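Local atomic coordinates of PA_0080 (Pseudomonas aeruginosa, PDB entry 3ZHN), a protein that is a lipoprotein of the type VI secretion system, TssJ1, and probably serves as an outer-membrane-anchored component of that toxin-delivery machine. Residues Ile35-Ala40 and Ile144-Gln149; Phe116-Arg121 and Gln149-Val154. One frame throughout, in Å; residues are numbered along the deposited sequence.

Contact 1 of 2, residues Ile35-Ala40 and Ile144-Gln149; sequences IWLHAA and ITLGAQ
Ile-144 lays its CD1 methyl against Ile-35, 3.8 Å from CG2, while its CB meets CD2 of Leu-37 at 4.1 Å. Ile-144 and Leu-37 stand side by side and point the same way, as expected of bridge partners in neighbouring strands. Residues 35-39 and 144-146 run parallel, their axes 4.7 Å apart and inclined by 20°; they belong to strands 31-39 and 139-146, the central pair of the four-stranded mixed sheet, one half of the TssJ beta-sandwich. Four backbone bonds fix the register: Ile-144 N gives to Trp-36 O (2.8 Å, 173° at the hydrogen), Ile-144 O takes His-38 N, His-38 O takes Leu-146 N, and Leu-146 O takes Ala-40 N at 2.9 Å, beyond the end of strand 31-39. Leu-37, Ile-144, Ala-39 and Leu-146 share the buried face. On the other, partly exposed face the His-38 ring leans across Thr-145, with CD2 3.8 Å from OG1. The ring's rotation is set elsewhere, since ND1 bonds to Glu-100 and NE2 to Asp-143, two carboxylates that would probably stabilise a protonated imidazole. Just past the strand, CB of Ala-40 sits 3.4 Å from Leu-146 O.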
# COMPACT_ATOMS: atom_id res chain seq x y z
N ILE A 35 -5.28 8.74 -3.61
CA ILE A 35 -3.89 8.44 -3.44
C ILE A 35 -3.14 8.79 -4.70
O ILE A 35 -3.49 8.28 -5.81
CB ILE A 35 -3.65 6.95 -3.15
CG1 ILE A 35 -4.25 6.57 -1.77
CG2 ILE A 35 -2.14 6.60 -3.19
CD1 ILE A 35 -4.34 5.07 -1.56
N TRP A 36 -2.11 9.61 -4.50
CA TRP A 36 -1.13 9.85 -5.53
C TRP A 36 0.07 8.98 -5.24
O TRP A 36 0.75 9.15 -4.18
CB TRP A 36 -0.70 11.30 -5.60
CG TRP A 36 -1.73 12.19 -6.18
CD1 TRP A 36 -1.85 12.62 -7.51
CD2 TRP A 36 -2.79 12.82 -5.46
NE1 TRP A 36 -2.89 13.48 -7.63
CE2 TRP A 36 -3.52 13.58 -6.40
CE3 TRP A 36 -3.22 12.80 -4.12
CZ2 TRP A 36 -4.60 14.35 -6.05
CZ3 TRP A 36 -4.32 13.58 -3.78
CH2 TRP A 36 -4.99 14.34 -4.75
N LEU A 37 0.37 8.07 -6.17
CA LEU A 37 1.49 7.12 -6.03
C LEU A 37 2.67 7.67 -6.82
O LEU A 37 2.53 7.95 -8.00
CB LEU A 37 1.12 5.75 -6.62
CG LEU A 37 -0.03 4.89 -6.04
CD1 LEU A 37 -0.26 3.68 -6.93
CD2 LEU A 37 0.37 4.44 -4.65
N HIS A 38 3.84 7.79 -6.18
CA HIS A 38 5.01 8.32 -6.79
C HIS A 38 6.09 7.27 -6.69
O HIS A 38 6.60 6.99 -5.61
CB HIS A 38 5.49 9.59 -6.03
CG HIS A 38 4.44 10.57 -5.76
ND1 HIS A 38 3.86 11.37 -6.73
CD2 HIS A 38 3.84 10.90 -4.59
CE1 HIS A 38 2.95 12.14 -6.18
NE2 HIS A 38 2.89 11.85 -4.89
N ALA A 39 6.41 6.65 -7.83
CA ALA A 39 7.47 5.66 -7.85
C ALA A 39 8.78 6.38 -8.11
O ALA A 39 8.94 7.02 -9.15
CB ALA A 39 7.20 4.61 -8.92
N ALA A 40 9.75 6.25 -7.17
CA ALA A 40 10.96 7.05 -7.29
C ALA A 40 11.81 6.62 -8.49
O ALA A 40 11.71 5.48 -8.94
CB ALA A 40 11.77 6.96 -5.97
N ILE A 144 1.76 8.82 -1.63
CA ILE A 144 2.46 7.60 -1.25
C ILE A 144 3.67 7.47 -2.18
O ILE A 144 3.50 7.33 -3.40
CB ILE A 144 1.57 6.38 -1.24
CG1 ILE A 144 0.45 6.60 -0.20
CG2 ILE A 144 2.36 5.13 -0.90
CD1 ILE A 144 -0.52 5.49 0.01
N THR A 145 4.89 7.49 -1.62
CA THR A 145 6.13 7.37 -2.36
C THR A 145 6.63 5.95 -2.21
O THR A 145 6.75 5.45 -1.08
CB THR A 145 7.16 8.46 -1.95
OG1 THR A 145 6.53 9.72 -2.17
CG2 THR A 145 8.44 8.36 -2.82
N LEU A 146 6.97 5.33 -3.33
CA LEU A 146 7.68 4.08 -3.35
C LEU A 146 9.15 4.39 -3.63
O LEU A 146 9.53 4.70 -4.76
CB LEU A 146 7.13 3.14 -4.39
CG LEU A 146 5.61 2.84 -4.21
CD1 LEU A 146 5.24 2.33 -2.86
CD2 LEU A 146 4.70 3.94 -4.73
N GLY A 147 9.95 4.36 -2.56
CA GLY A 147 11.39 4.65 -2.68
C GLY A 147 12.28 3.48 -3.06
O GLY A 147 11.78 2.42 -3.49
N ALA A 148 13.57 3.69 -2.99
CA ALA A 148 14.48 2.61 -3.28
C ALA A 148 14.15 1.40 -2.36
O ALA A 148 14.29 0.23 -2.83
CB ALA A 148 15.89 3.02 -3.02
N GLN A 149 13.81 1.68 -1.10
CA GLN A 149 13.62 0.60 -0.12
C GLN A 149 12.54 0.83 0.93
O GLN A 149 12.53 0.13 1.94
CB GLN A 149 14.97 0.21 0.62
CG GLN A 149 15.52 1.26 1.47
CD GLN A 149 16.95 1.06 1.90
OE1 GLN A 149 17.72 0.45 1.23
NE2 GLN A 149 17.26 1.58 3.05

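Contact 2 of 2, residues Phe116-Arg121 and Gln149-Val154; sequences FVAAYR and QAIGIV
Ile-151 drives its CD1 methyl between Phe-116 and Ala-118, 3.9 Å from CB of Ala-118 and 4.0 Å from CB of Phe-116. This is face-to-face packing in a beta-sandwich: strand 116-118 belongs to the antiparallel sheet and strand 151-154 to the mixed one, and their axes stay 9.4 Å apart at closest approach, with N-to-C directions 146° apart. That spacing is too wide for backbone pairing and is filled by side chains. The reach of Ile-151 follows from its extended chain, chi2 167°, which carries CD1 away from its own sheet towards strand 116-118. Leu-54 and Leu-56 also touch Ala-118, and Ile-144 and Leu-146 touch Ile-151, so this part is enclosed by both sheets.

Towards Ile-153 the contact thins. Its CD1 reaches CE1 of Phe-116 at 4.1 Å, the two side chains running obliquely past each other, and Ile-153 itself is partly exposed.

The other end is built differently. After the inverse gamma turn centred on Ala-119, the chain presents the buried ring of Tyr-120 to the backbone leading into strand 151-154. CA of Gln-149 lies over one face of that ring, 4.0 Å from the centroid and 22° off the normal, a CH-pi contact; the Gln-149 side chain starts away from strand 116-118 and is exposed, marking the solvent side. Beneath it the phenol is tightly placed: CZ approaches Ala-150 N to 3.5 Å, and OH is hydrogen-bonded to Gly-147 O, which fixes the far end of the ring. The same hydroxyl oxygen of Tyr-120 lies 3.2 Å from Ala-150 O, a close approach and not an established bond, its proton being directed at Gly-147 O.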
# COMPACT_ATOMS: atom_id res chain seq x y z
N PHE A 116 -0.62 -1.83 2.91
CA PHE A 116 0.25 -1.78 1.75
C PHE A 116 1.36 -2.80 1.93
O PHE A 116 2.00 -2.80 2.98
CB PHE A 116 0.85 -0.41 1.51
CG PHE A 116 -0.19 0.67 1.39
CD1 PHE A 116 -0.69 1.29 2.51
CD2 PHE A 116 -0.66 1.07 0.13
CE1 PHE A 116 -1.69 2.25 2.40
CE2 PHE A 116 -1.66 1.99 -0.01
CZ PHE A 116 -2.15 2.58 1.12
N VAL A 117 1.62 -3.61 0.87
CA VAL A 117 2.73 -4.54 0.80
C VAL A 117 3.44 -4.31 -0.55
O VAL A 117 2.79 -4.36 -1.61
CB VAL A 117 2.30 -6.00 0.89
CG1 VAL A 117 3.43 -6.98 0.63
CG2 VAL A 117 1.69 -6.30 2.24
N ALA A 118 4.73 -4.00 -0.48
CA ALA A 118 5.56 -3.80 -1.68
C ALA A 118 6.58 -4.92 -1.75
O ALA A 118 7.28 -5.21 -0.78
CB ALA A 118 6.27 -2.50 -1.54
N ALA A 119 6.71 -5.50 -2.93
CA ALA A 119 7.59 -6.61 -3.17
C ALA A 119 9.00 -6.15 -3.45
O ALA A 119 9.55 -6.38 -4.55
CB ALA A 119 7.06 -7.42 -4.33
N TYR A 120 9.59 -5.51 -2.45
CA TYR A 120 11.00 -5.10 -2.54
C TYR A 120 11.92 -6.36 -2.65
O TYR A 120 11.66 -7.38 -2.02
CB TYR A 120 11.42 -4.19 -1.35
CG TYR A 120 10.97 -2.79 -1.50
CD1 TYR A 120 11.54 -1.99 -2.45
CD2 TYR A 120 9.90 -2.28 -0.80
CE1 TYR A 120 11.14 -0.68 -2.65
CE2 TYR A 120 9.49 -0.96 -0.99
CZ TYR A 120 10.14 -0.15 -1.91
OH TYR A 120 9.71 1.15 -2.11
N ARG A 121 12.99 -6.18 -3.44
CA ARG A 121 13.95 -7.27 -3.69
C ARG A 121 14.60 -7.86 -2.43
O ARG A 121 14.75 -9.07 -2.32
CB ARG A 121 15.00 -6.81 -4.67
CG ARG A 121 15.98 -7.88 -5.12
CD ARG A 121 17.03 -7.38 -6.11
NE ARG A 121 17.73 -6.22 -5.62
CZ ARG A 121 18.77 -6.27 -4.77
NH1 ARG A 121 19.24 -7.42 -4.35
NH2 ARG A 121 19.35 -5.15 -4.35
N GLN A 149 13.81 1.68 -1.10
CA GLN A 149 13.62 0.60 -0.12
C GLN A 149 12.54 0.83 0.93
O GLN A 149 12.53 0.13 1.94
CB GLN A 149 14.97 0.21 0.62
CG GLN A 149 15.52 1.26 1.47
CD GLN A 149 16.95 1.06 1.90
OE1 GLN A 149 17.72 0.45 1.23
NE2 GLN A 149 17.26 1.58 3.05
N ALA A 150 11.59 1.73 0.67
CA ALA A 150 10.59 2.02 1.64
C ALA A 150 9.36 2.67 1.00
O ALA A 150 9.48 3.53 0.09
CB ALA A 150 11.14 2.96 2.72
N ILE A 151 8.22 2.28 1.53
CA ILE A 151 6.94 2.95 1.32
C ILE A 151 6.87 4.10 2.31
O ILE A 151 7.00 3.87 3.50
CB ILE A 151 5.72 2.05 1.58
CG1 ILE A 151 5.81 0.74 0.80
CG2 ILE A 151 4.46 2.83 1.30
CD1 ILE A 151 4.83 -0.27 1.26
N GLY A 152 6.63 5.31 1.81
CA GLY A 152 6.44 6.51 2.57
C GLY A 152 5.06 7.12 2.29
O GLY A 152 4.68 7.39 1.16
N ILE A 153 4.32 7.41 3.37
CA ILE A 153 3.02 8.00 3.24
C ILE A 153 2.99 9.38 3.92
O ILE A 153 3.46 9.55 5.07
CB ILE A 153 1.97 7.09 3.93
CG1 ILE A 153 2.01 5.64 3.45
CG2 ILE A 153 0.56 7.72 3.88
CD1 ILE A 153 1.04 4.72 4.21
N VAL A 154 2.40 10.33 3.20
CA VAL A 154 2.27 11.72 3.64
C VAL A 154 0.82 12.19 3.36
O VAL A 154 0.28 11.94 2.29
CB VAL A 154 3.28 12.69 2.95
CG1 VAL A 154 3.13 14.11 3.45
CG2 VAL A 154 4.74 12.28 3.17

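Contacts 1 and 2 lie about 7 Å apart, centre to centre, and interlock along the chain, in the order 35-40, 116-121, 144-149, 149-154, with Gln-149 common to both. Contact 1 works within the mixed sheet, whereas contact 2 joins that sheet to the antiparallel one. The link between them is the hairpin of strands 139-146 and 151-155, across which Thr-145 N probably bonds to Gly-152 O at 2.8 Å. Ile-144 of contact 1 also reaches contact 2, its CD1 lying 3.5 Å from CZ of Phe-116. The C-terminal hairpin thus takes part both in the mixed sheet, beside N-terminal strand 31-39, and in the packing of the two sheets.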